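Telomeric DNA-binding factor trf1 (Schizosaccharomyces pombe, PDB 6K5S) probably binds telomeric DNA repeats as a TRF-family factor, its helical domain being of the kind that in relatives mediates dimerisation and protein-protein contacts. Local coordinates at residues 107-112 / 126-131; 116-121 / 164-169. One frame throughout, in Å; residues are numbered along the deposited sequence.

Contact 1. Residues 107-112 / 126-131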
# COMPACT_ATOMS: atom_id res chain seq x y z
N GLU A 107 22.01 14.07 9.23
CA GLU A 107 22.73 12.87 9.67
C GLU A 107 22.63 11.74 8.65
O GLU A 107 23.56 10.95 8.51
CB GLU A 107 22.16 12.40 11.02
CG GLU A 107 22.74 11.10 11.54
CD GLU A 107 22.43 10.88 13.02
OE1 GLU A 107 21.35 10.31 13.31
OE2 GLU A 107 23.24 11.31 13.87
N ASN A 108 21.51 11.66 7.95
CA ASN A 108 21.22 10.59 7.00
C ASN A 108 21.46 10.97 5.55
O ASN A 108 21.22 10.13 4.68
CB ASN A 108 19.77 10.13 7.17
CG ASN A 108 19.53 9.40 8.50
OD1 ASN A 108 19.75 8.20 8.60
ND2 ASN A 108 19.04 10.13 9.50
N PHE A 109 21.93 12.19 5.27
CA PHE A 109 22.00 12.67 3.88
C PHE A 109 22.84 11.73 3.01
O PHE A 109 22.42 11.34 1.92
CB PHE A 109 22.55 14.09 3.82
CG PHE A 109 22.67 14.63 2.42
CD1 PHE A 109 21.59 15.26 1.82
CD2 PHE A 109 23.83 14.46 1.69
CE1 PHE A 109 21.70 15.74 0.51
CE2 PHE A 109 23.94 14.95 0.41
CZ PHE A 109 22.87 15.58 -0.18
N LEU A 110 24.04 11.39 3.46
CA LEU A 110 24.90 10.55 2.63
C LEU A 110 24.33 9.14 2.45
O LEU A 110 24.51 8.53 1.40
CB LEU A 110 26.31 10.50 3.21
CG LEU A 110 27.06 11.84 3.14
CD1 LEU A 110 28.41 11.74 3.86
CD2 LEU A 110 27.23 12.32 1.71
N GLU A 111 23.65 8.60 3.47
CA GLU A 111 23.05 7.28 3.31
C GLU A 111 21.90 7.31 2.31
O GLU A 111 21.66 6.33 1.60
CB GLU A 111 22.59 6.77 4.67
CG GLU A 111 21.90 5.42 4.61
CD GLU A 111 22.87 4.31 4.28
OE1 GLU A 111 23.99 4.29 4.84
OE2 GLU A 111 22.51 3.45 3.45
N VAL A 112 21.21 8.44 2.21
CA VAL A 112 20.08 8.57 1.31
C VAL A 112 20.55 8.82 -0.13
O VAL A 112 20.02 8.23 -1.07
CB VAL A 112 19.16 9.71 1.82
CG1 VAL A 112 18.08 10.06 0.80
CG2 VAL A 112 18.54 9.31 3.15
N THR A 126 27.57 19.59 -3.20
CA THR A 126 26.91 20.89 -3.19
C THR A 126 25.56 20.82 -2.51
O THR A 126 25.20 21.70 -1.71
CB THR A 126 26.75 21.41 -4.62
OG1 THR A 126 28.04 21.67 -5.17
CG2 THR A 126 25.92 22.69 -4.64
N LEU A 127 24.79 19.77 -2.79
CA LEU A 127 23.50 19.58 -2.13
C LEU A 127 23.67 19.40 -0.61
O LEU A 127 22.88 19.94 0.17
CB LEU A 127 22.79 18.39 -2.73
CG LEU A 127 21.27 18.33 -2.65
CD1 LEU A 127 20.64 19.66 -3.14
CD2 LEU A 127 20.79 17.13 -3.48
N TYR A 128 24.68 18.62 -0.20
CA TYR A 128 25.00 18.46 1.22
C TYR A 128 25.20 19.82 1.90
O TYR A 128 24.66 20.08 2.98
CB TYR A 128 26.27 17.63 1.34
CG TYR A 128 26.49 16.86 2.61
CD1 TYR A 128 25.46 16.63 3.52
CD2 TYR A 128 27.74 16.35 2.91
CE1 TYR A 128 25.68 15.91 4.68
CE2 TYR A 128 27.96 15.63 4.07
CZ TYR A 128 26.93 15.41 4.94
OH TYR A 128 27.15 14.68 6.08
N MET A 129 26.03 20.67 1.29
CA MET A 129 26.35 21.97 1.87
C MET A 129 25.11 22.84 2.03
O MET A 129 24.97 23.54 3.05
CB MET A 129 27.40 22.68 1.01
CG MET A 129 27.75 24.10 1.48
SD MET A 129 28.90 24.93 0.31
CE MET A 129 27.93 25.05 -1.16
N GLU A 130 24.24 22.86 1.01
CA GLU A 130 23.03 23.68 1.10
C GLU A 130 22.06 23.11 2.12
O GLU A 130 21.34 23.86 2.79
CB GLU A 130 22.35 23.78 -0.28
CG GLU A 130 23.17 24.51 -1.37
CD GLU A 130 23.55 25.96 -1.02
OE1 GLU A 130 22.89 26.59 -0.17
OE2 GLU A 130 24.53 26.47 -1.61
N LEU A 131 21.96 21.79 2.21
CA LEU A 131 21.14 21.20 3.27
C LEU A 131 21.62 21.67 4.64
O LEU A 131 20.82 22.08 5.48
CB LEU A 131 21.17 19.67 3.19
CG LEU A 131 20.39 19.01 4.35
CD1 LEU A 131 18.90 19.36 4.29
CD2 LEU A 131 20.56 17.50 4.27
O HOH W 1 25.04 12.33 5.98
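Tyr128 lies against Phe109 and Leu110 where the antiparallel helices 102-113 and 122-141 pack, their local axes 10.7 Å apart. Its CB rests on Phe109 CE2. With CG anti to the backbone N (chi1 -155°), Tyr128 crosses Phe109 obliquely: Tyr128 CD1 comes to 3.3 Å from Phe109 CD2, and CE1 reaches Phe109 CB. The two rings are near parallel (10°) but slid apart, their centroids 4.9 Å from each other, and Tyr128 CA sits over a Phe109 face as a CH-pi contact. Leu110 crosses the tyrosine ring, with Leu110 CD1 3.9 Å from Tyr128 CE2. At the tip, Tyr128 OH bonds a water at 3.2 Å; this water accepts from Leu110 N (2.9 Å) and donates weakly to Glu107 O, at a kink where Leu110 N has lost its helical bond. Leu127 CB and Leu131 CD2 (3.5 Å from Phe109 CD1) fill in around the phenylalanine. An alanine at Tyr128 would probably open a gap beside Phe109 and Leu110 and leave the water without its phenolic partner. Carbon packing thus carries this buried helix pair, while one hydroxyl and one water bridge the helices at the kink.

Contact 2. Residues 116-121 / 164-169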
# COMPACT_ATOMS: atom_id res chain seq x y z
N ASP A 116 25.55 2.68 0.15
CA ASP A 116 26.35 1.50 -0.20
C ASP A 116 27.78 1.86 -0.62
O ASP A 116 28.33 1.27 -1.55
CB ASP A 116 25.65 0.69 -1.29
CG ASP A 116 24.23 0.31 -0.92
OD1 ASP A 116 23.99 0.02 0.27
OD2 ASP A 116 23.36 0.30 -1.82
N GLU A 117 28.38 2.83 0.08
CA GLU A 117 29.77 3.24 -0.11
C GLU A 117 30.07 3.69 -1.53
O GLU A 117 31.21 3.65 -1.97
CB GLU A 117 30.73 2.13 0.32
CG GLU A 117 30.34 1.61 1.68
CD GLU A 117 31.18 0.44 2.14
OE1 GLU A 117 32.14 0.07 1.44
OE2 GLU A 117 30.85 -0.11 3.21
N SER A 118 29.05 4.13 -2.26
CA SER A 118 29.27 4.65 -3.59
C SER A 118 30.20 5.88 -3.55
O SER A 118 30.48 6.46 -2.49
CB SER A 118 27.92 4.99 -4.23
OG SER A 118 27.27 6.06 -3.56
N ASN A 119 30.69 6.25 -4.73
CA ASN A 119 31.54 7.43 -4.86
C ASN A 119 30.74 8.69 -4.60
O ASN A 119 29.66 8.87 -5.16
CB ASN A 119 32.15 7.50 -6.27
CG ASN A 119 33.29 6.52 -6.46
OD1 ASN A 119 33.80 5.95 -5.50
ND2 ASN A 119 33.69 6.33 -7.71
N ILE A 120 31.26 9.57 -3.75
CA ILE A 120 30.61 10.87 -3.55
C ILE A 120 30.90 11.76 -4.74
O ILE A 120 32.05 11.94 -5.13
CB ILE A 120 31.08 11.53 -2.25
CG1 ILE A 120 30.82 10.60 -1.06
CG2 ILE A 120 30.34 12.85 -2.06
CD1 ILE A 120 29.39 10.53 -0.70
N LEU A 121 29.85 12.35 -5.31
CA LEU A 121 29.95 13.20 -6.49
C LEU A 121 29.79 14.67 -6.12
O LEU A 121 29.21 15.02 -5.09
CB LEU A 121 28.89 12.79 -7.52
CG LEU A 121 29.03 11.30 -7.86
CD1 LEU A 121 28.00 10.87 -8.89
CD2 LEU A 121 30.45 11.03 -8.36
N LEU A 164 36.06 8.80 5.11
CA LEU A 164 36.82 7.55 5.06
C LEU A 164 36.02 6.42 5.69
O LEU A 164 35.88 5.34 5.10
CB LEU A 164 38.18 7.74 5.76
CG LEU A 164 39.16 8.67 5.03
CD1 LEU A 164 40.40 9.03 5.84
CD2 LEU A 164 39.59 8.05 3.71
N ILE A 165 35.47 6.67 6.87
CA ILE A 165 34.66 5.67 7.57
C ILE A 165 33.53 5.17 6.67
O ILE A 165 33.27 3.96 6.59
CB ILE A 165 34.13 6.25 8.89
CG1 ILE A 165 35.26 6.37 9.91
CG2 ILE A 165 32.99 5.42 9.45
CD1 ILE A 165 36.28 5.26 9.79
N ARG A 166 32.84 6.07 5.98
CA ARG A 166 31.63 5.64 5.29
C ARG A 166 31.92 4.74 4.10
O ARG A 166 31.00 4.08 3.62
CB ARG A 166 30.80 6.84 4.83
CG ARG A 166 31.19 7.35 3.47
CD ARG A 166 30.24 8.39 2.92
NE ARG A 166 29.36 7.87 1.87
CZ ARG A 166 29.78 7.50 0.66
NH1 ARG A 166 31.06 7.59 0.32
NH2 ARG A 166 28.90 7.05 -0.23
N ARG A 167 33.16 4.68 3.62
CA ARG A 167 33.49 3.79 2.52
C ARG A 167 34.59 2.80 2.90
O ARG A 167 35.30 2.31 2.02
CB ARG A 167 33.87 4.58 1.27
CG ARG A 167 35.08 5.50 1.40
CD ARG A 167 35.38 6.16 0.05
NE ARG A 167 36.30 7.29 0.16
CZ ARG A 167 37.62 7.18 0.23
NH1 ARG A 167 38.18 5.98 0.21
NH2 ARG A 167 38.40 8.25 0.33
N ASN A 168 34.75 2.53 4.20
CA ASN A 168 35.61 1.45 4.68
C ASN A 168 37.06 1.62 4.23
O ASN A 168 37.73 0.66 3.85
CB ASN A 168 35.06 0.10 4.25
CG ASN A 168 35.61 -1.04 5.07
OD1 ASN A 168 36.17 -0.83 6.15
ND2 ASN A 168 35.46 -2.27 4.57
N ALA A 169 37.57 2.85 4.29
CA ALA A 169 38.96 3.12 3.91
C ALA A 169 39.91 2.99 5.09
O ALA A 169 39.67 3.54 6.16
CB ALA A 169 39.08 4.50 3.29
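Arg166 carries its guanidinium group between Ile120 and Glu117 and turns its NH1-NH2 end onto the backbone carbonyl of Ser118. Ile120 CD1 lies over the centre of one face, 3.3 Å from Arg166 CZ, and Ile120 CG1 is close to NH1; Glu117 CA lies more loosely over the opposite face. Ser118 O sits at the edge, in the guanidinium plane, and takes two bonds. NH2 gives the shorter, 2.8 Å from Arg166 NH2 to Ser118 O with an N-H...O angle of 155°. NH1 lies nearly along the C=O axis, with Arg166 NH1 3.1 Å from Ser118 O, whereas NH2 approaches from a tilt out of the carbonyl plane. NH2 also donates to Ala114 O, so one arginine ties together two carbonyls of the loop after helix 102-113. A bend at chi3 (-105°) turns NE aside from the line of the chain, and the face packed by Ile120 plus the two bonds to Ser118 O should restrict the group's rotation.

Glu117 runs alongside the other backbone: its CG is 3.2 Å from Arg166 O, its CB faces Arg167 CA at 3.9 Å, and its OE1 comes 4.1 Å from Asn168 CB. Arg167 sends its own guanidinium away from the loop, to a salt bridge with Glu179 and a bond to Lys174 O.

The end of helix 159-166 forms a Schellman motif: Asn168, with positive phi, is the C-prime residue, Ala169 N bonds Leu164 O, and Asn168 N bonds Ile165 O. The surface contact therefore joins an interhelical loop to a Schellman-capped helix C terminus, through an arginine from the last turn that binds a loop carbonyl end-on.

From the N terminus, residues 107-112 in helix 102-113 come first, then the loop 116-121, then 126-131 in helix 122-141, and much later 164-169. Contact 1 closes the short helical hairpin, with 13 residues between its segments. The loop of that hairpin is where contact 2 starts; it closes a longer excursion of 42 residues through helices 122-141, 147-154 and 159-166. The segments alternate, so the two closures cross. Their centres lie about 14 Å apart, joined by Leu110, whose CD2 is 3.7 Å from Ile120 CD1 and whose CD1 packs on Arg166 CD. The buried packing of helices 102-113 and 122-141 and the surface end of helix 159-166 are thereby tied together.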